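Local structure of GntR-family protein transcriptional regulator (Mycobacterium smegmatis, 3F8M) at the interface of chains A and B. The protein represses transcription of the phnDCE operon, which serves phosphate uptake, when phosphate is available in the cell, acting as a DNA-binding winged helix-turn-helix regulator. Coordinates in Å, arbitrary orientation; residue numbers count along the deposited sequence, not the author numbering. Chains: chain A/B, GntR-family protein transcriptional regulator.

Contact 1: the interface of chains A and B. Residues chain A 84-86, 178-181; chain B 237-241.
Two UTRA domains of this GntR-family repressor of the HutC type meet here edge to edge: strand 180-188 of chain A runs antiparallel to strand 233-240 of chain B, so that a beta-sheet continues from one chain into the other. Main-chain hydrogen bonds carry the pairing. A:Thr181 and B:Met239 exchange a reciprocal pair, A:Thr181 N giving to B:Met239 O and B:Met239 N giving to A:Thr181 O, each at 2.9 Å and each with the donor in the plane of the accepting carbonyl. Just past the strand end, B:Ala241 N donates to A:Thr179 O at 2.8 Å, but the donor stands 28° above the carbonyl plane, away from a lone pair, as the ladder gives way to loop.

A water adds a polar link. The hydroxyl OG1 of A:Thr181 sits wedged between its backbone N and carbonyl carbon and lies 2.8 Å from water 1, which in turn is 3.0 Å from B:Ala237 O. The same hydroxyl rests against the stem of B:Met239, whose side chain crosses it obliquely, with B:Met239 CB at 3.5 Å from A:Thr181 OG1.

Van der Waals packing centres on B:Met239, which buries the most surface in this patch. CG anti to the carbonyl carbon and an extended chi2 bring the thioether SD to 3.4 Å from the carbonyl A:Leu84 O, while SD also touches the CA of A:Gly85; the bend at chi3 then turns the methyl CE beside the same carbonyl. Further along, the methyl CE of A:Met86 covers the backbone joining B:His240 to B:Ala241. On another flank A:Arg180 and B:His240 run side by side in the same direction, their guanidinium and imidazole planes 35° apart. With CG anti to the backbone N (chi1 -177°), the arginine lays its aliphatic CD 3.6 Å from B:His240 NE2, so methylene groups rather than the guanidinium meet the imidazole. The ionisable groups lie near without touching, so a positive histidine would probably be disfavoured.

Contact 2: the interface of chains A and B. Residues chain A 81, 84, 185, 207, 233-236; chain B 183-186.
B:Ile185 has CG1 anti to its carbonyl carbon and beside the backbone N (chi1 -45°); with chi2 extended, CD1 is carried towards chain A, while CG2, anti to the N, turns to the ring of A:Phe207. A:Thr234 places OG1 beside its own N (chi1 -62°), and B:Asp186 turns its carboxylate to meet that hydroxyl (chi1 -70°). The two side chains cross obliquely, and A:Thr234 OG1 donates to the syn lone pair of B:Asp186 OD1 at 2.6 Å. Water 2 lies within hydrogen-bonding distance of the same B:Asp186 OD1, at 3.0 Å, and also of A:Met233 O, so hydroxyl and water together hold this carboxylate oxygen, which may favour its ionised form.

Along the backbone, strand 233-240 of chain A pairs antiparallel with strand 180-188 of chain B. B:Ile185 N gives to A:Phe235 O at 2.7 Å, almost head-on to the carbonyl, whereas the return bond from A:Phe235 N to B:Ile185 O, at 3.0 Å, lies in the carbonyl plane.

The aromatic part of the site comes from chain A. CD2 of A:Phe235 stands over the centre of the A:Phe207 ring, whose rim in turn meets chain B: CZ comes within 3.3 Å of B:Ile185 O, and CE1 packs at 3.7 Å on B:Ile185 CG2. The other branch, B:Ile185 CD1, meets A:Ile185 CD1 tip to tip at 4.2 Å and crosses the A:Leu84 side chain at about a right angle. At the far flank the guanidinium of A:Arg81, carried on a chain bent at chi3, approaches the methyl of B:Thr184 obliquely, with NH2 3.7 Å from CG2. Its charge remains well separated from B:Asp186 and can offer the carboxylate at most a long-range attraction. Sheet pairing, a threonine-aspartate bond and isoleucine packing thus join the two UTRA domains in what is probably the repressor dimer.

Contact 1: the interface of chains A and B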
ATOM      1  N   LEU A  84       8.689   2.332   0.119  1.00 30.33           N
ATOM      2  CA  LEU A  84       8.432   2.164  -1.308  1.00 31.55           C
ATOM      3  C   LEU A  84       9.569   2.867  -2.044  1.00 32.00           C
ATOM      4  O   LEU A  84       9.991   3.960  -1.684  1.00 33.05           O
ATOM      5  CB  LEU A  84       7.050   2.686  -1.725  1.00 32.47           C
ATOM      6  CG  LEU A  84       5.839   1.794  -1.420  1.00 33.08           C
ATOM      7  CD1 LEU A  84       4.571   2.607  -1.603  1.00 35.09           C
ATOM      8  CD2 LEU A  84       5.807   0.527  -2.287  1.00 36.56           C
ATOM      9  N   GLY A  85      10.124   2.207  -3.043  1.00 32.58           N
ATOM     10  CA  GLY A  85      11.235   2.806  -3.794  1.00 32.50           C
ATOM     11  C   GLY A  85      12.208   1.721  -4.176  1.00 32.22           C
ATOM     12  O   GLY A  85      11.813   0.567  -4.307  1.00 31.68           O
ATOM     13  N   MET A  86      13.483   2.091  -4.279  1.00 33.16           N
ATOM     14  CA  MET A  86      14.519   1.238  -4.871  1.00 34.84           C
ATOM     15  C   MET A  86      15.464   0.587  -3.841  1.00 34.76           C
ATOM     16  O   MET A  86      16.445  -0.088  -4.211  1.00 35.15           O
ATOM     17  CB  MET A  86      15.288   2.056  -5.925  1.00 35.48           C
ATOM     18  CG  MET A  86      14.425   2.371  -7.165  1.00 39.51           C
ATOM     19  SD  MET A  86      14.781   3.914  -8.083  1.00 46.08           S
ATOM     20  CE  MET A  86      14.024   5.143  -7.010  1.00 46.84           C
ATOM     21  N   PHE A 178      18.839   2.133 -11.413  1.00 27.21           N
ATOM     22  CA  PHE A 178      17.393   2.164 -11.195  1.00 27.97           C
ATOM     23  C   PHE A 178      17.033   3.619 -11.093  1.00 28.83           C
ATOM     24  O   PHE A 178      17.334   4.258 -10.091  1.00 29.37           O
ATOM     25  CB  PHE A 178      16.990   1.371  -9.935  1.00 27.59           C
ATOM     26  CG  PHE A 178      17.010  -0.131 -10.138  1.00 26.88           C
ATOM     27  CD1 PHE A 178      15.834  -0.831 -10.422  1.00 27.08           C
ATOM     28  CD2 PHE A 178      18.203  -0.849 -10.037  1.00 27.53           C
ATOM     29  CE1 PHE A 178      15.856  -2.224 -10.628  1.00 25.29           C
ATOM     30  CE2 PHE A 178      18.239  -2.241 -10.222  1.00 26.81           C
ATOM     31  CZ  PHE A 178      17.052  -2.938 -10.523  1.00 24.39           C
ATOM     32  N   THR A 179      16.420   4.128 -12.159  1.00 29.47           N
ATOM     33  CA  THR A 179      16.184   5.560 -12.333  1.00 31.60           C
ATOM     34  C   THR A 179      14.710   5.912 -12.081  1.00 31.63           C
ATOM     35  O   THR A 179      14.408   6.901 -11.419  1.00 32.19           O
ATOM     36  CB  THR A 179      16.676   6.010 -13.724  1.00 31.57           C
ATOM     37  OG1 THR A 179      18.036   5.569 -13.899  1.00 33.71           O
ATOM     38  CG2 THR A 179      16.594   7.546 -13.904  1.00 32.79           C
ATOM     39  N   ARG A 180      13.800   5.061 -12.544  1.00 31.53           N
ATOM     40  CA  ARG A 180      12.362   5.286 -12.328  1.00 32.21           C
ATOM     41  C   ARG A 180      11.658   3.950 -12.035  1.00 32.57           C
ATOM     42  O   ARG A 180      11.895   2.966 -12.765  1.00 32.18           O
ATOM     43  CB  ARG A 180      11.766   5.963 -13.575  1.00 32.26           C
ATOM     44  CG  ARG A 180      10.295   6.343 -13.511  1.00 33.54           C
ATOM     45  CD  ARG A 180       9.987   7.279 -14.682  1.00 32.80           C
ATOM     46  NE  ARG A 180      10.144   6.623 -15.974  1.00 32.61           N
ATOM     47  CZ  ARG A 180       9.167   5.966 -16.564  1.00 31.84           C
ATOM     48  NH1 ARG A 180       8.000   5.904 -15.958  1.00 35.20           N
ATOM     49  NH2 ARG A 180       9.344   5.393 -17.750  1.00 33.14           N
ATOM     50  N   THR A 181      10.844   3.922 -10.967  1.00 31.90           N
ATOM     51  CA  THR A 181       9.895   2.823 -10.707  1.00 32.53           C
ATOM     52  C   THR A 181       8.443   3.290 -10.796  1.00 32.02           C
ATOM     53  O   THR A 181       8.147   4.482 -10.553  1.00 31.47           O
ATOM     54  CB  THR A 181      10.096   2.142  -9.344  1.00 32.86           C
ATOM     55  OG1 THR A 181      10.094   3.114  -8.295  1.00 34.91           O
ATOM     56  CG2 THR A 181      11.411   1.356  -9.321  1.00 33.76           C
TER
ATOM     57  N   ALA B 237       2.323   4.608  -7.491  1.00 34.59           N
ATOM     58  CA  ALA B 237       3.473   5.411  -7.054  1.00 36.22           C
ATOM     59  C   ALA B 237       4.522   5.422  -8.155  1.00 37.74           C
ATOM     60  O   ALA B 237       4.933   4.357  -8.656  1.00 36.90           O
ATOM     61  CB  ALA B 237       4.055   4.865  -5.743  1.00 35.61           C
ATOM     62  N   VAL B 238       4.912   6.623  -8.570  1.00 39.18           N
ATOM     63  CA  VAL B 238       5.951   6.799  -9.580  1.00 40.80           C
ATOM     64  C   VAL B 238       7.114   7.460  -8.875  1.00 42.11           C
ATOM     65  O   VAL B 238       6.991   8.597  -8.430  1.00 42.11           O
ATOM     66  CB  VAL B 238       5.468   7.638 -10.757  1.00 40.79           C
ATOM     67  CG1 VAL B 238       6.591   7.884 -11.761  1.00 41.64           C
ATOM     68  CG2 VAL B 238       4.278   6.966 -11.450  1.00 40.88           C
ATOM     69  N   MET B 239       8.231   6.732  -8.740  1.00 43.57           N
ATOM     70  CA  MET B 239       9.402   7.224  -8.004  1.00 44.95           C
ATOM     71  C   MET B 239      10.652   7.383  -8.859  1.00 45.25           C
ATOM     72  O   MET B 239      10.874   6.618  -9.791  1.00 44.82           O
ATOM     73  CB  MET B 239       9.697   6.319  -6.826  1.00 45.43           C
ATOM     74  CG  MET B 239       8.424   5.813  -6.228  1.00 47.56           C
ATOM     75  SD  MET B 239       8.627   5.260  -4.564  1.00 50.57           S
ATOM     76  CE  MET B 239       8.581   6.790  -3.631  1.00 48.91           C
ATOM     77  N   HIS B 240      11.448   8.399  -8.531  1.00 45.49           N
ATOM     78  CA  HIS B 240      12.646   8.726  -9.303  1.00 45.98           C
ATOM     79  C   HIS B 240      13.884   8.654  -8.415  1.00 46.17           C
ATOM     80  O   HIS B 240      13.822   9.002  -7.238  1.00 46.45           O
ATOM     81  CB  HIS B 240      12.520  10.116  -9.936  1.00 45.67           C
ATOM     82  CG  HIS B 240      11.425  10.220 -10.953  1.00 45.73           C
ATOM     83  ND1 HIS B 240      10.121  10.517 -10.614  1.00 45.01           N
ATOM     84  CD2 HIS B 240      11.440  10.069 -12.300  1.00 45.67           C
ATOM     85  CE1 HIS B 240       9.376  10.538 -11.707  1.00 45.90           C
ATOM     86  NE2 HIS B 240      10.155  10.282 -12.745  1.00 47.63           N
ATOM     87  N   ALA B 241      14.999   8.185  -8.981  1.00 46.64           N
ATOM     88  CA  ALA B 241      16.263   8.092  -8.246  1.00 47.32           C
ATOM     89  C   ALA B 241      16.765   9.482  -7.820  1.00 47.86           C
ATOM     90  O   ALA B 241      17.023   9.721  -6.639  1.00 48.24           O
ATOM     91  CB  ALA B 241      17.320   7.378  -9.093  1.00 47.50           C
TER
HETATM   92  O   HOH W   1       7.456   3.174  -7.466  1.00 43.31           O

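Contact 2: the interface of chains A and B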
ATOM      1  N   ARG A  81       8.897  -3.101   7.902  1.00 25.69           N
ATOM      2  CA  ARG A  81       8.432  -1.794   7.421  1.00 26.64           C
ATOM      3  C   ARG A  81       9.295  -1.381   6.225  1.00 27.16           C
ATOM      4  O   ARG A  81      10.418  -0.889   6.359  1.00 27.88           O
ATOM      5  CB  ARG A  81       8.489  -0.753   8.549  1.00 27.15           C
ATOM      6  CG  ARG A  81       7.497  -1.033   9.673  1.00 30.63           C
ATOM      7  CD  ARG A  81       7.744  -0.107  10.880  1.00 35.99           C
ATOM      8  NE  ARG A  81       7.704   1.285  10.480  1.00 40.90           N
ATOM      9  CZ  ARG A  81       6.598   2.029  10.453  1.00 45.08           C
ATOM     10  NH1 ARG A  81       5.425   1.519  10.820  1.00 45.02           N
ATOM     11  NH2 ARG A  81       6.664   3.289  10.046  1.00 46.89           N
ATOM     12  N   LEU A  84       8.689   2.332   0.119  1.00 30.33           N
ATOM     13  CA  LEU A  84       8.432   2.164  -1.308  1.00 31.55           C
ATOM     14  C   LEU A  84       9.569   2.867  -2.044  1.00 32.00           C
ATOM     15  O   LEU A  84       9.991   3.960  -1.684  1.00 33.05           O
ATOM     16  CB  LEU A  84       7.050   2.686  -1.725  1.00 32.47           C
ATOM     17  CG  LEU A  84       5.839   1.794  -1.420  1.00 33.08           C
ATOM     18  CD1 LEU A  84       4.571   2.607  -1.603  1.00 35.09           C
ATOM     19  CD2 LEU A  84       5.807   0.527  -2.287  1.00 36.56           C
ATOM     20  N   ILE A 185      -0.366  -0.934  -6.151  1.00 24.84           N
ATOM     21  CA  ILE A 185      -0.528  -1.678  -4.930  1.00 24.50           C
ATOM     22  C   ILE A 185      -1.993  -1.994  -4.826  1.00 23.66           C
ATOM     23  O   ILE A 185      -2.827  -1.061  -4.896  1.00 24.10           O
ATOM     24  CB  ILE A 185      -0.151  -0.832  -3.689  1.00 24.62           C
ATOM     25  CG1 ILE A 185       1.315  -0.387  -3.767  1.00 28.31           C
ATOM     26  CG2 ILE A 185      -0.440  -1.668  -2.462  1.00 25.19           C
ATOM     27  CD1 ILE A 185       1.734   0.770  -2.789  1.00 30.18           C
ATOM     28  N   PHE A 207      -0.941  -8.088   0.246  1.00 19.67           N
ATOM     29  CA  PHE A 207      -0.627  -6.965  -0.590  1.00 17.80           C
ATOM     30  C   PHE A 207      -0.168  -7.590  -1.934  1.00 18.85           C
ATOM     31  O   PHE A 207       0.527  -8.600  -1.920  1.00 17.23           O
ATOM     32  CB  PHE A 207       0.592  -6.249  -0.083  1.00 18.99           C
ATOM     33  CG  PHE A 207       0.337  -5.214   0.992  1.00 23.02           C
ATOM     34  CD1 PHE A 207      -0.279  -3.995   0.680  1.00 26.78           C
ATOM     35  CD2 PHE A 207       0.834  -5.424   2.274  1.00 26.55           C
ATOM     36  CE1 PHE A 207      -0.463  -3.012   1.667  1.00 28.55           C
ATOM     37  CE2 PHE A 207       0.651  -4.435   3.278  1.00 24.35           C
ATOM     38  CZ  PHE A 207       0.008  -3.252   2.951  1.00 26.42           C
ATOM     39  N   MET A 233       3.870  -7.419   6.726  1.00 20.20           N
ATOM     40  CA  MET A 233       4.479  -6.359   5.972  1.00 20.43           C
ATOM     41  C   MET A 233       3.730  -5.053   6.099  1.00 20.54           C
ATOM     42  O   MET A 233       2.489  -5.045   6.059  1.00 21.30           O
ATOM     43  CB  MET A 233       4.580  -6.807   4.501  1.00 21.15           C
ATOM     44  CG  MET A 233       5.024  -5.726   3.526  1.00 23.47           C
ATOM     45  SD  MET A 233       6.774  -5.302   3.745  1.00 34.16           S
ATOM     46  CE  MET A 233       7.470  -6.945   4.010  1.00 23.53           C
ATOM     47  N   THR A 234       4.476  -3.967   6.244  1.00 19.82           N
ATOM     48  CA  THR A 234       3.951  -2.606   6.155  1.00 21.25           C
ATOM     49  C   THR A 234       4.751  -1.858   5.131  1.00 22.16           C
ATOM     50  O   THR A 234       5.967  -1.968   5.124  1.00 23.15           O
ATOM     51  CB  THR A 234       4.088  -1.862   7.502  1.00 20.13           C
ATOM     52  OG1 THR A 234       3.327  -2.555   8.480  1.00 22.34           O
ATOM     53  CG2 THR A 234       3.591  -0.473   7.394  1.00 20.17           C
ATOM     54  N   PHE A 235       4.093  -1.080   4.276  1.00 23.79           N
ATOM     55  CA  PHE A 235       4.808  -0.174   3.394  1.00 26.12           C
ATOM     56  C   PHE A 235       4.730   1.252   3.872  1.00 27.65           C
ATOM     57  O   PHE A 235       3.701   1.673   4.376  1.00 28.12           O
ATOM     58  CB  PHE A 235       4.267  -0.286   1.977  1.00 26.99           C
ATOM     59  CG  PHE A 235       4.604  -1.582   1.326  1.00 29.83           C
ATOM     60  CD1 PHE A 235       5.900  -1.819   0.869  1.00 30.88           C
ATOM     61  CD2 PHE A 235       3.663  -2.569   1.211  1.00 31.21           C
ATOM     62  CE1 PHE A 235       6.226  -3.013   0.293  1.00 32.14           C
ATOM     63  CE2 PHE A 235       3.989  -3.780   0.645  1.00 34.01           C
ATOM     64  CZ  PHE A 235       5.269  -3.997   0.179  1.00 34.03           C
ATOM     65  N   THR A 236       5.831   1.976   3.728  1.00 28.87           N
ATOM     66  CA  THR A 236       5.920   3.379   4.090  1.00 30.56           C
ATOM     67  C   THR A 236       6.357   4.167   2.864  1.00 32.31           C
ATOM     68  O   THR A 236       7.113   3.674   2.019  1.00 32.01           O
ATOM     69  CB  THR A 236       6.937   3.652   5.213  1.00 30.73           C
ATOM     70  OG1 THR A 236       8.260   3.510   4.693  1.00 29.70           O
ATOM     71  CG2 THR A 236       6.747   2.698   6.409  1.00 28.69           C
TER
ATOM     72  N   ASP B 183       3.324   8.420   4.764  1.00 29.06           N
ATOM     73  CA  ASP B 183       2.258   7.426   4.761  1.00 29.78           C
ATOM     74  C   ASP B 183       2.741   6.078   5.320  1.00 29.40           C
ATOM     75  O   ASP B 183       3.851   5.640   5.003  1.00 30.90           O
ATOM     76  CB  ASP B 183       1.745   7.192   3.334  1.00 29.21           C
ATOM     77  CG  ASP B 183       0.948   8.372   2.783  1.00 33.87           C
ATOM     78  OD1 ASP B 183       0.041   8.833   3.478  1.00 34.25           O
ATOM     79  OD2 ASP B 183       1.209   8.848   1.645  1.00 35.10           O
ATOM     80  N   THR B 184       1.933   5.409   6.142  1.00 28.11           N
ATOM     81  CA  THR B 184       2.071   3.947   6.294  1.00 27.15           C
ATOM     82  C   THR B 184       0.875   3.262   5.628  1.00 27.12           C
ATOM     83  O   THR B 184      -0.265   3.760   5.694  1.00 26.13           O
ATOM     84  CB  THR B 184       2.161   3.440   7.781  1.00 27.49           C
ATOM     85  OG1 THR B 184       0.963   3.757   8.481  1.00 27.42           O
ATOM     86  CG2 THR B 184       3.335   4.034   8.517  1.00 28.62           C
ATOM     87  N   ILE B 185       1.132   2.121   4.998  1.00 24.90           N
ATOM     88  CA  ILE B 185       0.114   1.339   4.339  1.00 25.56           C
ATOM     89  C   ILE B 185       0.131  -0.060   4.887  1.00 24.37           C
ATOM     90  O   ILE B 185       1.154  -0.761   4.791  1.00 24.87           O
ATOM     91  CB  ILE B 185       0.335   1.263   2.821  1.00 25.23           C
ATOM     92  CG1 ILE B 185       0.680   2.639   2.274  1.00 27.74           C
ATOM     93  CG2 ILE B 185      -0.883   0.664   2.179  1.00 26.17           C
ATOM     94  CD1 ILE B 185       1.428   2.630   0.939  1.00 31.80           C
ATOM     95  N   ASP B 186      -0.998  -0.439   5.474  1.00 23.36           N
ATOM     96  CA  ASP B 186      -1.269  -1.744   6.017  1.00 23.80           C
ATOM     97  C   ASP B 186      -2.519  -2.346   5.432  1.00 25.45           C
ATOM     98  O   ASP B 186      -3.362  -1.635   4.854  1.00 27.26           O
ATOM     99  CB  ASP B 186      -1.415  -1.676   7.546  1.00 23.74           C
ATOM    100  CG  ASP B 186      -0.090  -1.386   8.237  1.00 24.00           C
ATOM    101  OD1 ASP B 186       0.778  -2.272   8.287  1.00 23.40           O
ATOM    102  OD2 ASP B 186       0.075  -0.269   8.722  1.00 24.64           O
TER
HETATM  103  O   HOH W   2      -0.267  -4.789   6.927  1.00 19.93           O

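The C-alpha centres of contact 1 and contact 2 lie about 15 Å apart, and A:Leu84 takes part in both: its carbonyl side faces contact 1 and a branch methyl reaches contact 2. The same two strands, 180-188 and 233-240, serve each site with the chains exchanged. Every subunit therefore offers both strand edges to its neighbour. Contact 1 pairs the start of strand 180-188 with the end of 233-240, contact 2 the beginning of 233-240 with the middle of 180-188; contact 1 and the twin of contact 2 thus share one continuous antiparallel pairing, repeated by the two-fold. Such a dimer would suit a repressor carrying paired DNA-binding domains.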